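Local coordinates for protein putative TetR-family transcriptional regulator (Bordetella parapertussis 12822, PDB 3CCY) that probably acts as a dimeric TetR-type transcriptional repressor that recognises cis-regulatory DNA through an N-terminal helix-turn-helix motif, at residues Glu133-Val138 with Val158-Phe163; Leu74-Gln79 with Val95-Glu100; Asp64-His69 with Val110-Cys115. All coordinates share one frame; numbering follows the deposited sequence. Where two conformers were deposited one is given.

Interaction 1: Glu133-Val138 with Val158-Phe163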
loop_
_atom_site.group_PDB
_atom_site.type_symbol
_atom_site.label_atom_id
_atom_site.label_comp_id
_atom_site.label_asym_id
_atom_site.label_seq_id
_atom_site.Cartn_x
_atom_site.Cartn_y
_atom_site.Cartn_z
ATOM N N GLU A 133 2.819 -15.627 8.988
ATOM C CA GLU A 133 1.896 -16.189 9.979
ATOM C C GLU A 133 0.560 -15.454 10.019
ATOM O O GLU A 133 -0.492 -16.070 10.066
ATOM C CB GLU A 133 2.525 -16.161 11.384
ATOM C CG GLU A 133 3.734 -17.040 11.514
ATOM C CD GLU A 133 4.273 -17.089 12.944
ATOM O OE1 GLU A 133 3.495 -17.385 13.869
ATOM O OE2 GLU A 133 5.467 -16.818 13.143
ATOM N N LEU A 134 0.637 -14.125 10.036
ATOM C CA LEU A 134 -0.487 -13.245 10.104
ATOM C C LEU A 134 -1.360 -13.362 8.868
ATOM O O LEU A 134 -2.573 -13.506 8.981
ATOM C CB LEU A 134 0.019 -11.823 10.196
ATOM C CG LEU A 134 -1.032 -10.745 10.406
ATOM C CD1 LEU A 134 -1.566 -10.807 11.824
ATOM C CD2 LEU A 134 -0.361 -9.383 10.098
ATOM N N ILE A 135 -0.725 -13.295 7.705
ATOM C CA ILE A 135 -1.385 -13.564 6.445
ATOM C C ILE A 135 -2.097 -14.941 6.456
ATOM O O ILE A 135 -3.249 -15.058 6.005
ATOM C CB ILE A 135 -0.359 -13.458 5.303
ATOM C CG1 ILE A 135 0.139 -12.011 5.214
ATOM C CG2 ILE A 135 -0.939 -13.963 3.942
ATOM C CD1 ILE A 135 1.177 -11.767 4.196
ATOM N N ALA A 136 -1.405 -15.961 6.973
ATOM C CA ALA A 136 -1.935 -17.330 7.033
ATOM C C ALA A 136 -3.236 -17.358 7.852
ATOM O O ALA A 136 -4.218 -17.996 7.454
ATOM C CB ALA A 136 -0.905 -18.309 7.614
ATOM N N TYR A 137 -3.261 -16.640 8.960
ATOM C CA TYR A 137 -4.469 -16.580 9.772
ATOM C C TYR A 137 -5.660 -16.076 8.938
ATOM O O TYR A 137 -6.761 -16.602 9.039
ATOM C CB TYR A 137 -4.286 -15.681 11.001
ATOM C CG TYR A 137 -3.458 -16.280 12.117
ATOM C CD1 TYR A 137 -3.492 -17.636 12.375
ATOM C CD2 TYR A 137 -2.670 -15.466 12.960
ATOM C CE1 TYR A 137 -2.757 -18.203 13.407
ATOM C CE2 TYR A 137 -1.914 -16.035 14.033
ATOM C CZ TYR A 137 -1.971 -17.404 14.227
ATOM O OH TYR A 137 -1.244 -18.030 15.223
ATOM N N VAL A 138 -5.438 -15.037 8.139
ATOM C CA VAL A 138 -6.514 -14.430 7.363
ATOM C C VAL A 138 -6.927 -15.375 6.211
ATOM O O VAL A 138 -8.117 -15.565 5.952
ATOM C CB VAL A 138 -6.075 -13.068 6.785
ATOM C CG1 VAL A 138 -7.144 -12.538 5.753
ATOM C CG2 VAL A 138 -5.875 -12.065 7.967
ATOM N N VAL A 158 -3.870 -15.164 -4.002
ATOM C CA VAL A 158 -4.408 -13.959 -4.675
ATOM C C VAL A 158 -5.567 -13.335 -3.887
ATOM O O VAL A 158 -5.529 -12.145 -3.618
ATOM C CB VAL A 158 -4.844 -14.214 -6.158
ATOM C CG1 VAL A 158 -5.423 -12.953 -6.753
ATOM C CG2 VAL A 158 -3.626 -14.638 -6.982
ATOM N N ASP A 159 -6.564 -14.121 -3.468
ATOM C CA ASP A 159 -7.732 -13.498 -2.841
ATOM C C ASP A 159 -7.348 -12.866 -1.495
ATOM O O ASP A 159 -7.832 -11.779 -1.139
ATOM C CB ASP A 159 -8.882 -14.525 -2.638
ATOM C CG ASP A 159 -9.440 -15.059 -3.972
ATOM O OD1 ASP A 159 -9.255 -14.398 -5.012
ATOM O OD2 ASP A 159 -10.070 -16.135 -4.000
ATOM N N THR A 160 -6.527 -13.587 -0.724
ATOM C CA THR A 160 -6.019 -13.084 0.529
ATOM C C THR A 160 -5.223 -11.775 0.400
ATOM O O THR A 160 -5.420 -10.850 1.177
ATOM C CB THR A 160 -5.193 -14.187 1.253
ATOM O OG1 THR A 160 -6.010 -15.372 1.333
ATOM C CG2 THR A 160 -4.813 -13.728 2.637
HETATM N N MSE A 161 -4.325 -11.707 -0.578
HETATM C CA MSE A 161 -3.491 -10.529 -0.748
HETATM C C MSE A 161 -4.319 -9.345 -1.310
HETATM O O MSE A 161 -4.015 -8.204 -1.038
HETATM C CB MSE A 161 -2.270 -10.854 -1.649
HETATM C CG MSE A 161 -1.329 -11.906 -1.082
HETATM SE SE MSE A 161 -0.909 -11.586 0.793
HETATM C CE MSE A 161 0.294 -10.116 0.454
ATOM N N LEU A 162 -5.388 -9.629 -2.063
ATOM C CA LEU A 162 -6.264 -8.546 -2.525
ATOM C C LEU A 162 -7.009 -7.952 -1.339
ATOM O O LEU A 162 -7.095 -6.735 -1.196
ATOM C CB LEU A 162 -7.240 -9.033 -3.576
ATOM C CG LEU A 162 -6.580 -9.312 -4.941
ATOM C CD1 LEU A 162 -7.503 -10.116 -5.866
ATOM C CD2 LEU A 162 -6.050 -7.985 -5.658
ATOM N N PHE A 163 -7.484 -8.836 -0.464
ATOM C CA PHE A 163 -8.017 -8.402 0.791
ATOM C C PHE A 163 -7.034 -7.541 1.617
ATOM O O PHE A 163 -7.431 -6.473 2.072
ATOM C CB PHE A 163 -8.508 -9.564 1.634
ATOM C CG PHE A 163 -8.827 -9.129 3.023
ATOM C CD1 PHE A 163 -10.019 -8.448 3.277
ATOM C CD2 PHE A 163 -7.885 -9.257 4.037
ATOM C CE1 PHE A 163 -10.295 -7.956 4.550
ATOM C CE2 PHE A 163 -8.162 -8.745 5.302
ATOM C CZ PHE A 163 -9.364 -8.108 5.535
#
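Ile135 and Val138, one turn apart on helix 122-145, rest against Thr160, Met161 and Phe163 of helix 153-168. The aliphatic packing centres on Ile135, which crosses the selenomethionine Met161 at about a right angle. Its CG2 lies 3.9 Å from Met161 SE, and its CD1 stands 4.0 Å from that same SE. In Met161, chi2 (-46°) turns SE toward Ile135, although its CB does not point at helix 122-145. Thr160 contributes its methyl: CG2, anti to the backbone N, comes within 3.9 Å of Ile135 O and touches Val138 CG1 at 4.1 Å. The hydroxyl OG1 is bonded within its own helix, to the carbonyl O of Ala156. The aromatic part is a meeting of Val138 and Phe163, where CG1 reaches CD2 at 3.8 Å, oblique to the ring. Phe91 and Phe193 also meet this ring.

The short helical segments approach to 10.1 Å at 106°, with Val138 and Thr160 nearest in the backbone. Asp159 forms a salt bridge with Arg188 of the second subunit, and Met161 packs on Trp173 of that subunit. Helix 153-168 thus carries both this contact and part of the subunit interface, consistent with the all-helical C-terminal core of TetR-family regulators.

Interaction 2: Leu74-Gln79 with Val95-Glu100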
loop_
_atom_site.group_PDB
_atom_site.type_symbol
_atom_site.label_atom_id
_atom_site.label_comp_id
_atom_site.label_asym_id
_atom_site.label_seq_id
_atom_site.Cartn_x
_atom_site.Cartn_y
_atom_site.Cartn_z
ATOM N N LEU A 74 -0.042 -10.779 16.300
ATOM C CA LEU A 74 -0.178 -12.233 16.279
ATOM C C LEU A 74 -0.905 -12.777 17.506
ATOM O O LEU A 74 -1.776 -13.616 17.368
ATOM C CB LEU A 74 1.196 -12.926 16.118
ATOM C CG LEU A 74 1.792 -12.878 14.689
ATOM C CD1 LEU A 74 3.242 -13.360 14.712
ATOM C CD2 LEU A 74 0.991 -13.714 13.663
ATOM N N GLU A 75 -0.564 -12.291 18.695
ATOM C CA GLU A 75 -1.203 -12.790 19.904
ATOM C C GLU A 75 -2.670 -12.402 19.900
ATOM O O GLU A 75 -3.515 -13.242 20.174
ATOM C CB GLU A 75 -0.536 -12.290 21.183
ATOM C CG GLU A 75 -0.492 -13.311 22.358
ATOM C CD GLU A 75 -1.263 -14.674 22.158
ATOM O OE1 GLU A 75 -2.497 -14.727 22.444
ATOM O OE2 GLU A 75 -0.607 -15.702 21.772
ATOM N N ARG A 76 -2.977 -11.160 19.531
ATOM C CA ARG A 76 -4.362 -10.724 19.564
ATOM C C ARG A 76 -5.230 -11.440 18.547
ATOM O O ARG A 76 -6.382 -11.746 18.847
ATOM C CB ARG A 76 -4.453 -9.205 19.562
ATOM C CG ARG A 76 -3.819 -8.673 20.870
ATOM C CD ARG A 76 -3.719 -7.189 20.954
ATOM N NE ARG A 76 -5.038 -6.581 21.048
ATOM C CZ ARG A 76 -5.285 -5.306 20.784
ATOM N NH1 ARG A 76 -4.290 -4.504 20.440
ATOM N NH2 ARG A 76 -6.529 -4.853 20.842
ATOM N N CYS A 77 -4.660 -11.737 17.376
ATOM C CA CYS A 77 -5.303 -12.572 16.351
ATOM C C CYS A 77 -5.663 -13.949 16.888
ATOM O O CYS A 77 -6.728 -14.493 16.589
ATOM C CB CYS A 77 -4.365 -12.790 15.162
ATOM S SG CYS A 77 -4.389 -11.537 13.926
ATOM N N ARG A 78 -4.732 -14.550 17.603
ATOM C CA ARG A 78 -4.965 -15.858 18.182
ATOM C C ARG A 78 -6.137 -15.829 19.156
ATOM O O ARG A 78 -6.988 -16.724 19.109
ATOM C CB ARG A 78 -3.707 -16.394 18.885
ATOM C CG ARG A 78 -2.652 -16.845 17.905
ATOM C CD ARG A 78 -1.377 -17.377 18.622
ATOM N NE ARG A 78 -0.253 -17.155 17.701
ATOM C CZ ARG A 78 0.799 -16.379 17.974
ATOM N NH1 ARG A 78 1.764 -16.252 17.063
ATOM N NH2 ARG A 78 0.907 -15.766 19.167
ATOM N N GLN A 79 -6.187 -14.822 20.027
ATOM C CA GLN A 79 -7.309 -14.698 20.974
ATOM C C GLN A 79 -8.638 -14.600 20.227
ATOM O O GLN A 79 -9.623 -15.174 20.651
ATOM C CB GLN A 79 -7.180 -13.484 21.888
ATOM C CG GLN A 79 -5.936 -13.375 22.725
ATOM C CD GLN A 79 -5.764 -11.944 23.293
ATOM O OE1 GLN A 79 -6.658 -11.410 23.972
ATOM N NE2 GLN A 79 -4.608 -11.325 23.010
ATOM N N VAL A 95 -10.769 -8.443 11.089
ATOM C CA VAL A 95 -10.610 -7.176 10.368
ATOM C C VAL A 95 -10.749 -5.962 11.349
ATOM O O VAL A 95 -10.029 -4.988 11.243
ATOM C CB VAL A 95 -11.637 -7.053 9.209
ATOM C CG1 VAL A 95 -11.472 -5.688 8.447
ATOM C CG2 VAL A 95 -11.479 -8.256 8.254
ATOM N N LYS A 96 -11.693 -6.054 12.275
ATOM C CA LYS A 96 -11.929 -4.995 13.277
ATOM C C LYS A 96 -10.674 -4.849 14.132
ATOM O O LYS A 96 -10.286 -3.739 14.469
ATOM C CB LYS A 96 -13.083 -5.380 14.181
ATOM C CG LYS A 96 -14.454 -5.145 13.601
ATOM C CD LYS A 96 -15.569 -5.398 14.655
ATOM C CE LYS A 96 -16.901 -5.044 13.940
ATOM N NZ LYS A 96 -18.031 -5.093 14.828
ATOM N N LEU A 97 -10.029 -5.970 14.456
ATOM C CA LEU A 97 -8.758 -5.917 15.218
ATOM C C LEU A 97 -7.666 -5.136 14.469
ATOM O O LEU A 97 -6.995 -4.269 15.059
ATOM C CB LEU A 97 -8.256 -7.326 15.562
ATOM C CG LEU A 97 -6.829 -7.483 16.066
ATOM C CD1 LEU A 97 -6.769 -6.890 17.473
ATOM C CD2 LEU A 97 -6.400 -8.967 16.068
ATOM N N PHE A 98 -7.484 -5.453 13.185
ATOM C CA PHE A 98 -6.419 -4.787 12.415
ATOM C C PHE A 98 -6.648 -3.289 12.351
ATOM O O PHE A 98 -5.707 -2.491 12.519
ATOM C CB PHE A 98 -6.204 -5.428 11.016
ATOM C CG PHE A 98 -5.710 -6.868 11.067
ATOM C CD1 PHE A 98 -5.362 -7.461 12.267
ATOM C CD2 PHE A 98 -5.562 -7.614 9.921
ATOM C CE1 PHE A 98 -4.904 -8.774 12.310
ATOM C CE2 PHE A 98 -5.093 -8.942 9.965
ATOM C CZ PHE A 98 -4.762 -9.507 11.145
ATOM N N LEU A 99 -7.898 -2.885 12.159
ATOM C CA LEU A 99 -8.212 -1.467 12.079
ATOM C C LEU A 99 -8.185 -0.781 13.426
ATOM O O LEU A 99 -7.888 0.406 13.513
ATOM C CB LEU A 99 -9.533 -1.224 11.321
ATOM C CG LEU A 99 -9.440 -1.583 9.831
ATOM C CD1 LEU A 99 -10.753 -1.287 9.161
ATOM C CD2 LEU A 99 -8.306 -0.826 9.097
ATOM N N GLU A 100 -8.464 -1.530 14.492
ATOM C CA GLU A 100 -8.312 -1.011 15.833
ATOM C C GLU A 100 -6.827 -0.660 16.117
ATOM O O GLU A 100 -6.511 0.412 16.671
ATOM C CB GLU A 100 -8.869 -2.021 16.847
ATOM C CG GLU A 100 -8.657 -1.648 18.305
ATOM C CD GLU A 100 -8.434 -2.860 19.202
ATOM O OE1 GLU A 100 -9.193 -3.870 19.122
ATOM O OE2 GLU A 100 -7.498 -2.800 20.014
#
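Arg76 NH2 meets the carboxylate of Glu100 in a salt bridge, OE2 lying at the guanidinium edge, near its plane. The modelled NH2 to OE2 separation of 2.4 Å is too short to be taken literally, and it belongs to one of two Arg76 conformers, so the length is doubtful. The two flat groups are turned 48° apart. Glu100 brings its carboxylate across from a CG anti to the backbone N (chi1 175°) and a chain bent at chi2.

Beneath this link Leu97 supplies the largest apolar share. Its CD1 sits over one face of the Arg76 guanidinium, offset toward the rim, and lies 3.9 Å from Arg76 CB. The other branch, CD2, presses on the backbone at 3.5 Å from Cys77 N. Deeper still, Cys77 SG, in the conformer given, lies at the edge of the Phe98 ring, a sulfur-aromatic contact 4.5 Å from the centroid. Phe98 starts away from helix 58-81, but its ring swings back to that sulfur, and Leu134 of helix 122-145 touches both.

With segment axes at 151° and 10.4 Å, this is a near-antiparallel helix pair, with a salt bridge on its partly exposed side and apolar side chains inside, as expected where the long connecting helix of a TetR-type regulator packs on its C-terminal core.

Interaction 3: Asp64-His69 with Val110-Cys115; sequences DMLTTH and VVMLTC
Leu66 is the main bump of helix 58-81, and its forked end fits against Val111 and Met112 of helix 87-115. One branch, CD2, lies 3.6 Å from Val111 CG1. The same methyl alone comes down onto the backbone, 3.7 Å from Met112 N. The other branch, CD1, meets the end of the selenomethionine Met112, whose CE is 4.0 Å away in the conformer given.

Val111 answers with a bump of its own. Its CG1, anti to the backbone N (chi1 173°), enters the notch between Leu66 CD2 and the selenium of Met65, another selenomethionine. Met65 SE forms the other wall of that notch at 3.8 Å from Val111 CG1. Met65 CG lies in the crowded position, between the backbone N and the carbonyl carbon (chi1 84°), and an extended chi2 carries SE to Val111.

Helix 15-29 lies over this side, with Ile20 on Met65 and Phe27 on Val111. The interlock therefore sits where the first helix of the DNA-binding part, helix 58-81 and the C-terminal core come together, the junction through which TetR-family proteins are generally thought to couple their two domains.

Met112 fills the hollow between Leu66 and His69. Its CB points toward helix 58-81; chi2 puts SE 4.1 Å from Leu66 O, and the chi3 bend brings CE toward Leu66 CD1. At its root, Met112 CB touches the imidazole of His69 at CD2, 4.0 Å away and oblique to the ring. The segment axes cross at 115°, and Leu66 and Met112 bring their CA atoms to 5.9 Å. Helix 122-145 adds Leu127 on Leu66 and Gln131 on Met112.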
loop_
_atom_site.group_PDB
_atom_site.type_symbol
_atom_site.label_atom_id
_atom_site.label_comp_id
_atom_site.label_asym_id
_atom_site.label_seq_id
_atom_site.Cartn_x
_atom_site.Cartn_y
_atom_site.Cartn_z
ATOM N N ASP A 64 13.358 -3.733 17.231
ATOM C CA ASP A 64 12.532 -3.855 18.435
ATOM C C ASP A 64 11.077 -3.399 18.241
ATOM O O ASP A 64 10.146 -4.150 18.567
ATOM C CB ASP A 64 13.211 -3.149 19.622
ATOM C CG ASP A 64 12.393 -3.212 20.902
ATOM O OD1 ASP A 64 12.795 -3.953 21.822
ATOM O OD2 ASP A 64 11.355 -2.512 21.001
HETATM N N MSE A 65 10.851 -2.214 17.679
HETATM C CA MSE A 65 9.456 -1.757 17.502
HETATM C C MSE A 65 8.660 -2.605 16.508
HETATM O O MSE A 65 7.441 -2.745 16.639
HETATM C CB MSE A 65 9.375 -0.278 17.102
HETATM C CG MSE A 65 9.526 -0.034 15.627
HETATM SE SE MSE A 65 9.398 1.814 15.077
HETATM C CE MSE A 65 10.693 2.632 16.237
ATOM N N LEU A 66 9.340 -3.142 15.506
ATOM C CA LEU A 66 8.697 -4.012 14.550
ATOM C C LEU A 66 8.370 -5.358 15.187
ATOM O O LEU A 66 7.313 -5.920 14.960
ATOM C CB LEU A 66 9.587 -4.186 13.323
ATOM C CG LEU A 66 9.731 -2.927 12.453
ATOM C CD1 LEU A 66 10.275 -3.276 11.076
ATOM C CD2 LEU A 66 8.390 -2.195 12.318
ATOM N N THR A 67 9.289 -5.850 16.001
ATOM C CA THR A 67 9.123 -7.156 16.633
ATOM C C THR A 67 7.967 -7.142 17.635
ATOM O O THR A 67 7.100 -8.026 17.617
ATOM C CB THR A 67 10.432 -7.617 17.305
ATOM O OG1 THR A 67 11.441 -7.779 16.301
ATOM C CG2 THR A 67 10.252 -8.934 18.022
ATOM N N THR A 68 7.940 -6.137 18.499
ATOM C CA THR A 68 6.908 -6.093 19.507
ATOM C C THR A 68 5.557 -5.852 18.836
ATOM O O THR A 68 4.549 -6.389 19.267
ATOM C CB THR A 68 7.191 -5.071 20.637
ATOM O OG1 THR A 68 6.926 -3.741 20.175
ATOM C CG2 THR A 68 8.639 -5.192 21.136
ATOM N N HIS A 69 5.544 -5.084 17.753
ATOM C CA HIS A 69 4.306 -4.801 17.074
ATOM C C HIS A 69 3.680 -6.016 16.360
ATOM O O HIS A 69 2.454 -6.224 16.446
ATOM C CB HIS A 69 4.506 -3.679 16.061
ATOM C CG HIS A 69 3.248 -3.288 15.371
ATOM N ND1 HIS A 69 2.298 -2.492 15.969
ATOM C CD2 HIS A 69 2.773 -3.586 14.138
ATOM C CE1 HIS A 69 1.294 -2.313 15.131
ATOM N NE2 HIS A 69 1.553 -2.977 14.022
ATOM N N VAL A 110 2.265 1.881 10.326
ATOM C CA VAL A 110 2.896 2.408 9.115
ATOM C C VAL A 110 4.336 1.876 8.980
ATOM O O VAL A 110 4.719 1.388 7.907
ATOM C CB VAL A 110 2.876 3.969 9.065
ATOM C CG1 VAL A 110 3.666 4.498 7.858
ATOM C CG2 VAL A 110 1.453 4.493 9.047
ATOM N N VAL A 111 5.110 1.935 10.073
ATOM C CA VAL A 111 6.514 1.467 10.060
ATOM C C VAL A 111 6.623 -0.043 9.685
ATOM O O VAL A 111 7.537 -0.423 8.936
ATOM C CB VAL A 111 7.290 1.852 11.376
ATOM C CG1 VAL A 111 8.669 1.228 11.410
ATOM C CG2 VAL A 111 7.459 3.365 11.494
HETATM N N MSE A 112 5.702 -0.876 10.193
HETATM C CA MSE A 112 5.645 -2.277 9.785
HETATM C C MSE A 112 5.438 -2.361 8.268
HETATM O O MSE A 112 6.285 -2.919 7.554
HETATM C CB MSE A 112 4.541 -3.039 10.536
HETATM C CG MSE A 112 4.588 -4.580 10.396
HETATM SE SE MSE A 112 6.229 -5.450 11.075
HETATM C CE MSE A 112 7.290 -5.445 9.431
ATOM N N LEU A 113 4.348 -1.756 7.784
ATOM C CA LEU A 113 3.964 -1.743 6.361
ATOM C C LEU A 113 4.957 -1.069 5.427
ATOM O O LEU A 113 4.791 -1.146 4.217
ATOM C CB LEU A 113 2.575 -1.097 6.188
ATOM C CG LEU A 113 1.431 -1.763 6.973
ATOM C CD1 LEU A 113 0.093 -1.066 6.790
ATOM C CD2 LEU A 113 1.302 -3.277 6.640
ATOM N N THR A 114 5.997 -0.436 5.963
ATOM C CA THR A 114 6.808 0.500 5.165
ATOM C C THR A 114 8.331 0.374 5.298
ATOM O O THR A 114 9.061 0.731 4.369
ATOM C CB THR A 114 6.364 1.979 5.461
ATOM O OG1 THR A 114 5.281 2.341 4.591
ATOM C CG2 THR A 114 7.514 2.992 5.308
ATOM N N CYS A 115 8.810 -0.118 6.443
ATOM C CA CYS A 115 10.235 0.031 6.808
ATOM C C CYS A 115 11.040 -1.262 6.952
ATOM O O CYS A 115 12.231 -1.219 7.264
ATOM C CB CYS A 115 10.364 0.842 8.095
ATOM S SG CYS A 115 10.260 2.619 7.887
#

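Overall arrangement
Interactions 2 and 3 join the same two helices, 58-81 and 87-115, at points whose centres are 15 Å apart; interaction 2 is nested in the chain loop that interaction 3 closes. Interaction 1 follows in series and abuts interaction 2, 13 Å away between centres. Their junction combines a probable hydrogen bond, Tyr137 OH to Arg78 NE at 2.8 Å, with packing of Leu134 CD1 on Phe98 CZ at 3.5 Å. Interactions 1 and 3 do not touch, their nearest atoms being about 7 Å apart. From the DNA-binding side, helices 58-81 and 87-115 thus carry interactions 3 and 2, and helix 122-145 brings in the dimer-forming helix 153-168 at interaction 1.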